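Local structure of diaminopimelate decarboxylase (Phaeodactylum tricornutum, 7JPJ) at residues A314-G326 / S392-Y404. The protein probably decarboxylates diaminopimelate to give lysine, as a pyridoxal 5'-phosphate-dependent enzyme that works as an obligate dimer. Numbering follows the deposited sequence.
Sequences AGMTDVLRPSLYG and SGAYCSGMSTKNY. With SO4 (sulfate ion), chain D.
Thr317 meets the type II beta turn of Thr401 to Tyr404 with its methyl and its CA. CG2 rests against two carbonyl oxygens of that turn, those of Thr401 and Tyr404, while CA makes a CA-H...O contact of 3.3 Å with Thr401 O. OG1 stands between the backbone N and the carbonyl carbon (chi1 44°), which turns the methyl to the turn and lets OG1 hydrogen-bond His355. Main-chain oxygens also take part: Ser400 OG donates to Thr317 O over 3.0 Å, from above the carbonyl plane, and Met316 O takes two weak bonds from Thr401, one from N and one from OG1 (2.9 Å from Met316 O). Met316 SD completes this end with an oblique Met-aromatic contact, 4.0 Å from Tyr404 CE2.

At the other end Met399, extended and then bent, brings CE to 3.7 Å from Leu324 CD2 and 3.8 Å from Tyr325 OH. Arg321, which touches the bound D-lysine, lays its CG against Tyr395 O at 3.6 Å. Tyr395, beside the predicted cofactor lysine Lys60, donates through OH to a sulfate that probably marks the cofactor phosphate site of this fold-type III enzyme.

The contact ties helix 321-325 and the loop following strand 308-312 to the long loop between strands 386-390 and 412-415. Strand 289-300 packs against Val319, and Tyr404 of the second subunit against Met399, at the dimer interface.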
loop_
_atom_site.group_PDB
_atom_site.type_symbol
_atom_site.label_atom_id
_atom_site.label_comp_id
_atom_site.label_asym_id
_atom_site.label_seq_id
_atom_site.Cartn_x
_atom_site.Cartn_y
_atom_site.Cartn_z
ATOM N N ALA A 314 -2.795 -13.629 6.128
ATOM C CA ALA A 314 -2.749 -12.177 6.085
ATOM C C ALA A 314 -1.473 -11.769 5.360
ATOM O O ALA A 314 -0.682 -12.614 4.937
ATOM C CB ALA A 314 -2.809 -11.583 7.494
ATOM N N GLY A 315 -1.273 -10.464 5.216
ATOM C CA GLY A 315 -0.064 -9.988 4.560
ATOM C C GLY A 315 -0.090 -8.488 4.354
ATOM O O GLY A 315 -0.663 -7.745 5.159
ATOM N N MET A 316 0.542 -8.055 3.258
ATOM C CA MET A 316 0.590 -6.634 2.928
ATOM C C MET A 316 -0.801 -6.018 2.804
ATOM O O MET A 316 -0.934 -4.793 2.898
ATOM C CB MET A 316 1.375 -6.430 1.633
ATOM C CG MET A 316 1.041 -7.450 0.564
ATOM S SD MET A 316 1.690 -7.004 -1.050
ATOM C CE MET A 316 3.417 -6.730 -0.654
ATOM N N THR A 317 -1.833 -6.840 2.588
ATOM C CA THR A 317 -3.212 -6.373 2.670
ATOM C C THR A 317 -3.553 -5.819 4.049
ATOM O O THR A 317 -4.503 -5.041 4.177
ATOM C CB THR A 317 -4.173 -7.516 2.342
ATOM O OG1 THR A 317 -3.734 -8.708 3.008
ATOM C CG2 THR A 317 -4.223 -7.769 0.846
ATOM N N ASP A 318 -2.806 -6.202 5.075
ATOM C CA ASP A 318 -3.102 -5.806 6.445
ATOM C C ASP A 318 -1.963 -5.065 7.122
ATOM O O ASP A 318 -2.214 -4.131 7.890
ATOM C CB ASP A 318 -3.476 -7.044 7.266
ATOM C CG ASP A 318 -4.381 -7.985 6.501
ATOM O OD1 ASP A 318 -5.583 -7.671 6.353
ATOM O OD2 ASP A 318 -3.883 -9.025 6.021
ATOM N N VAL A 319 -0.715 -5.453 6.870
ATOM C CA VAL A 319 0.452 -4.748 7.389
ATOM C C VAL A 319 1.426 -4.568 6.230
ATOM O O VAL A 319 2.047 -5.538 5.777
ATOM C CB VAL A 319 1.117 -5.491 8.557
ATOM C CG1 VAL A 319 2.317 -4.715 9.060
ATOM C CG2 VAL A 319 0.122 -5.707 9.690
ATOM N N LEU A 320 1.555 -3.331 5.747
ATOM C CA LEU A 320 2.391 -3.020 4.597
ATOM C C LEU A 320 3.787 -2.545 4.976
ATOM O O LEU A 320 4.694 -2.606 4.138
ATOM C CB LEU A 320 1.707 -1.953 3.731
ATOM C CG LEU A 320 2.447 -1.415 2.505
ATOM C CD1 LEU A 320 2.537 -2.468 1.410
ATOM C CD2 LEU A 320 1.788 -0.145 1.997
ATOM N N ARG A 321 3.985 -2.099 6.217
ATOM C CA ARG A 321 5.275 -1.535 6.612
ATOM C C ARG A 321 6.462 -2.466 6.375
ATOM O O ARG A 321 7.545 -1.954 6.039
ATOM C CB ARG A 321 5.206 -1.089 8.078
ATOM C CG ARG A 321 4.134 -0.037 8.341
ATOM C CD ARG A 321 4.359 0.726 9.643
ATOM N NE ARG A 321 5.399 0.128 10.478
ATOM C CZ ARG A 321 6.550 0.718 10.787
ATOM N NH1 ARG A 321 6.824 1.935 10.336
ATOM N NH2 ARG A 321 7.429 0.088 11.553
ATOM N N PRO A 322 6.360 -3.794 6.535
ATOM C CA PRO A 322 7.493 -4.646 6.134
ATOM C C PRO A 322 7.846 -4.535 4.661
ATOM O O PRO A 322 9.033 -4.449 4.324
ATOM C CB PRO A 322 7.011 -6.058 6.496
ATOM C CG PRO A 322 6.067 -5.848 7.604
ATOM C CD PRO A 322 5.359 -4.559 7.298
ATOM N N SER A 323 6.849 -4.535 3.770
ATOM C CA SER A 323 7.139 -4.418 2.343
ATOM C C SER A 323 7.562 -3.008 1.960
ATOM O O SER A 323 8.389 -2.836 1.058
ATOM C CB SER A 323 5.923 -4.831 1.511
ATOM O OG SER A 323 5.589 -6.190 1.714
ATOM N N LEU A 324 7.014 -1.990 2.624
ATOM C CA LEU A 324 7.223 -0.618 2.174
ATOM C C LEU A 324 8.541 -0.042 2.676
ATOM O O LEU A 324 9.201 0.717 1.958
ATOM C CB LEU A 324 6.054 0.260 2.619
ATOM C CG LEU A 324 6.018 1.676 2.043
ATOM C CD1 LEU A 324 6.150 1.647 0.526
ATOM C CD2 LEU A 324 4.735 2.376 2.456
ATOM N N TYR A 325 8.943 -0.386 3.898
ATOM C CA TYR A 325 10.149 0.170 4.493
ATOM C C TYR A 325 11.189 -0.869 4.881
ATOM O O TYR A 325 12.338 -0.495 5.136
ATOM C CB TYR A 325 9.802 0.995 5.744
ATOM C CG TYR A 325 8.653 1.961 5.565
ATOM C CD1 TYR A 325 8.709 2.966 4.608
ATOM C CD2 TYR A 325 7.515 1.873 6.363
ATOM C CE1 TYR A 325 7.663 3.855 4.444
ATOM C CE2 TYR A 325 6.463 2.756 6.208
ATOM C CZ TYR A 325 6.542 3.746 5.245
ATOM O OH TYR A 325 5.500 4.632 5.080
ATOM N N GLY A 326 10.833 -2.150 4.924
ATOM C CA GLY A 326 11.710 -3.126 5.535
ATOM C C GLY A 326 11.669 -3.073 7.042
ATOM O O GLY A 326 12.674 -3.368 7.699
ATOM N N SER A 392 1.507 -2.949 15.516
ATOM C CA SER A 392 0.802 -2.802 14.250
ATOM C C SER A 392 -0.447 -1.937 14.386
ATOM O O SER A 392 -1.410 -2.104 13.635
ATOM C CB SER A 392 0.441 -4.175 13.686
ATOM O OG SER A 392 1.602 -4.964 13.501
ATOM N N GLY A 393 -0.447 -1.011 15.343
ATOM C CA GLY A 393 -1.560 -0.110 15.539
ATOM C C GLY A 393 -1.430 1.232 14.858
ATOM O O GLY A 393 -2.358 2.045 14.917
ATOM N N ALA A 394 -0.298 1.489 14.206
ATOM C CA ALA A 394 -0.044 2.751 13.527
ATOM C C ALA A 394 0.354 2.473 12.087
ATOM O O ALA A 394 1.278 1.692 11.834
ATOM C CB ALA A 394 1.053 3.550 14.236
ATOM N N TYR A 395 -0.355 3.105 11.148
ATOM C CA TYR A 395 -0.050 3.005 9.721
ATOM C C TYR A 395 -0.091 1.557 9.235
ATOM O O TYR A 395 0.729 1.128 8.422
ATOM C CB TYR A 395 1.297 3.656 9.402
ATOM C CG TYR A 395 1.379 5.085 9.880
ATOM C CD1 TYR A 395 0.693 6.093 9.223
ATOM C CD2 TYR A 395 2.135 5.424 10.994
ATOM C CE1 TYR A 395 0.759 7.402 9.654
ATOM C CE2 TYR A 395 2.209 6.730 11.435
ATOM C CZ TYR A 395 1.518 7.716 10.760
ATOM O OH TYR A 395 1.583 9.023 11.191
ATOM N N CYS A 396 -1.060 0.794 9.744
ATOM C CA CYS A 396 -1.318 -0.558 9.253
ATOM C C CYS A 396 -2.752 -0.673 8.764
ATOM O O CYS A 396 -2.975 -0.748 7.553
ATOM C CB CYS A 396 -1.004 -1.592 10.336
ATOM S SG CYS A 396 0.733 -1.632 10.831
ATOM N N SER A 397 -3.739 -0.684 9.663
ATOM C CA SER A 397 -5.128 -0.620 9.229
ATOM C C SER A 397 -5.398 0.656 8.439
ATOM O O SER A 397 -6.132 0.636 7.444
ATOM C CB SER A 397 -6.060 -0.708 10.436
ATOM O OG SER A 397 -7.412 -0.590 10.037
ATOM N N GLY A 398 -4.800 1.772 8.855
ATOM C CA GLY A 398 -5.002 3.030 8.162
ATOM C C GLY A 398 -4.153 3.239 6.926
ATOM O O GLY A 398 -4.333 4.249 6.241
ATOM N N MET A 399 -3.234 2.321 6.624
ATOM C CA MET A 399 -2.396 2.451 5.438
ATOM C C MET A 399 -1.881 1.087 4.997
ATOM O O MET A 399 -0.770 0.680 5.354
ATOM C CB MET A 399 -1.233 3.413 5.701
ATOM C CG MET A 399 -0.203 3.488 4.581
ATOM S SD MET A 399 1.409 4.055 5.150
ATOM C CE MET A 399 2.302 2.503 5.186
ATOM N N SER A 400 -2.691 0.367 4.230
ATOM C CA SER A 400 -2.316 -0.939 3.717
ATOM C C SER A 400 -2.941 -1.110 2.342
ATOM O O SER A 400 -3.738 -0.285 1.891
ATOM C CB SER A 400 -2.763 -2.066 4.658
ATOM O OG SER A 400 -4.176 -2.097 4.787
ATOM N N THR A 401 -2.574 -2.197 1.675
ATOM C CA THR A 401 -3.146 -2.519 0.369
ATOM C C THR A 401 -4.319 -3.484 0.530
ATOM O O THR A 401 -4.296 -4.628 0.080
ATOM C CB THR A 401 -2.074 -3.088 -0.555
ATOM O OG1 THR A 401 -1.448 -4.214 0.069
ATOM C CG2 THR A 401 -1.024 -2.036 -0.850
ATOM N N LYS A 402 -5.358 -2.989 1.201
ATOM C CA LYS A 402 -6.579 -3.761 1.370
ATOM C C LYS A 402 -7.184 -4.100 0.011
ATOM O O LYS A 402 -7.050 -3.349 -0.959
ATOM C CB LYS A 402 -7.588 -2.983 2.216
ATOM C CG LYS A 402 -8.136 -1.738 1.535
ATOM C CD LYS A 402 -9.109 -0.983 2.423
ATOM C CE LYS A 402 -8.378 -0.021 3.337
ATOM N NZ LYS A 402 -9.318 0.865 4.079
ATOM N N ASN A 403 -7.833 -5.262 -0.053
ATOM C CA ASN A 403 -8.554 -5.782 -1.210
ATOM C C ASN A 403 -7.635 -6.195 -2.356
ATOM O O ASN A 403 -8.134 -6.626 -3.403
ATOM C CB ASN A 403 -9.609 -4.792 -1.726
ATOM C CG ASN A 403 -10.564 -4.343 -0.633
ATOM O OD1 ASN A 403 -10.942 -3.174 -0.560
ATOM N ND2 ASN A 403 -10.952 -5.273 0.230
ATOM N N TYR A 404 -6.317 -6.081 -2.201
ATOM C CA TYR A 404 -5.401 -6.737 -3.123
ATOM C C TYR A 404 -5.607 -8.244 -3.052
ATOM O O TYR A 404 -5.766 -8.811 -1.966
ATOM C CB TYR A 404 -3.956 -6.378 -2.773
ATOM C CG TYR A 404 -2.920 -6.964 -3.705
ATOM C CD1 TYR A 404 -3.141 -7.019 -5.075
ATOM C CD2 TYR A 404 -1.716 -7.455 -3.215
ATOM C CE1 TYR A 404 -2.196 -7.549 -5.931
ATOM C CE2 TYR A 404 -0.762 -7.986 -4.064
ATOM C CZ TYR A 404 -1.010 -8.032 -5.423
ATOM O OH TYR A 404 -0.067 -8.561 -6.275
HETATM S S SO4 D . 4.146 10.283 13.605
HETATM O O1 SO4 D . 5.113 9.190 13.658
HETATM O O2 SO4 D . 4.153 11.000 14.880
HETATM O O3 SO4 D . 2.810 9.750 13.356
HETATM O O4 SO4 D . 4.505 11.191 12.519
#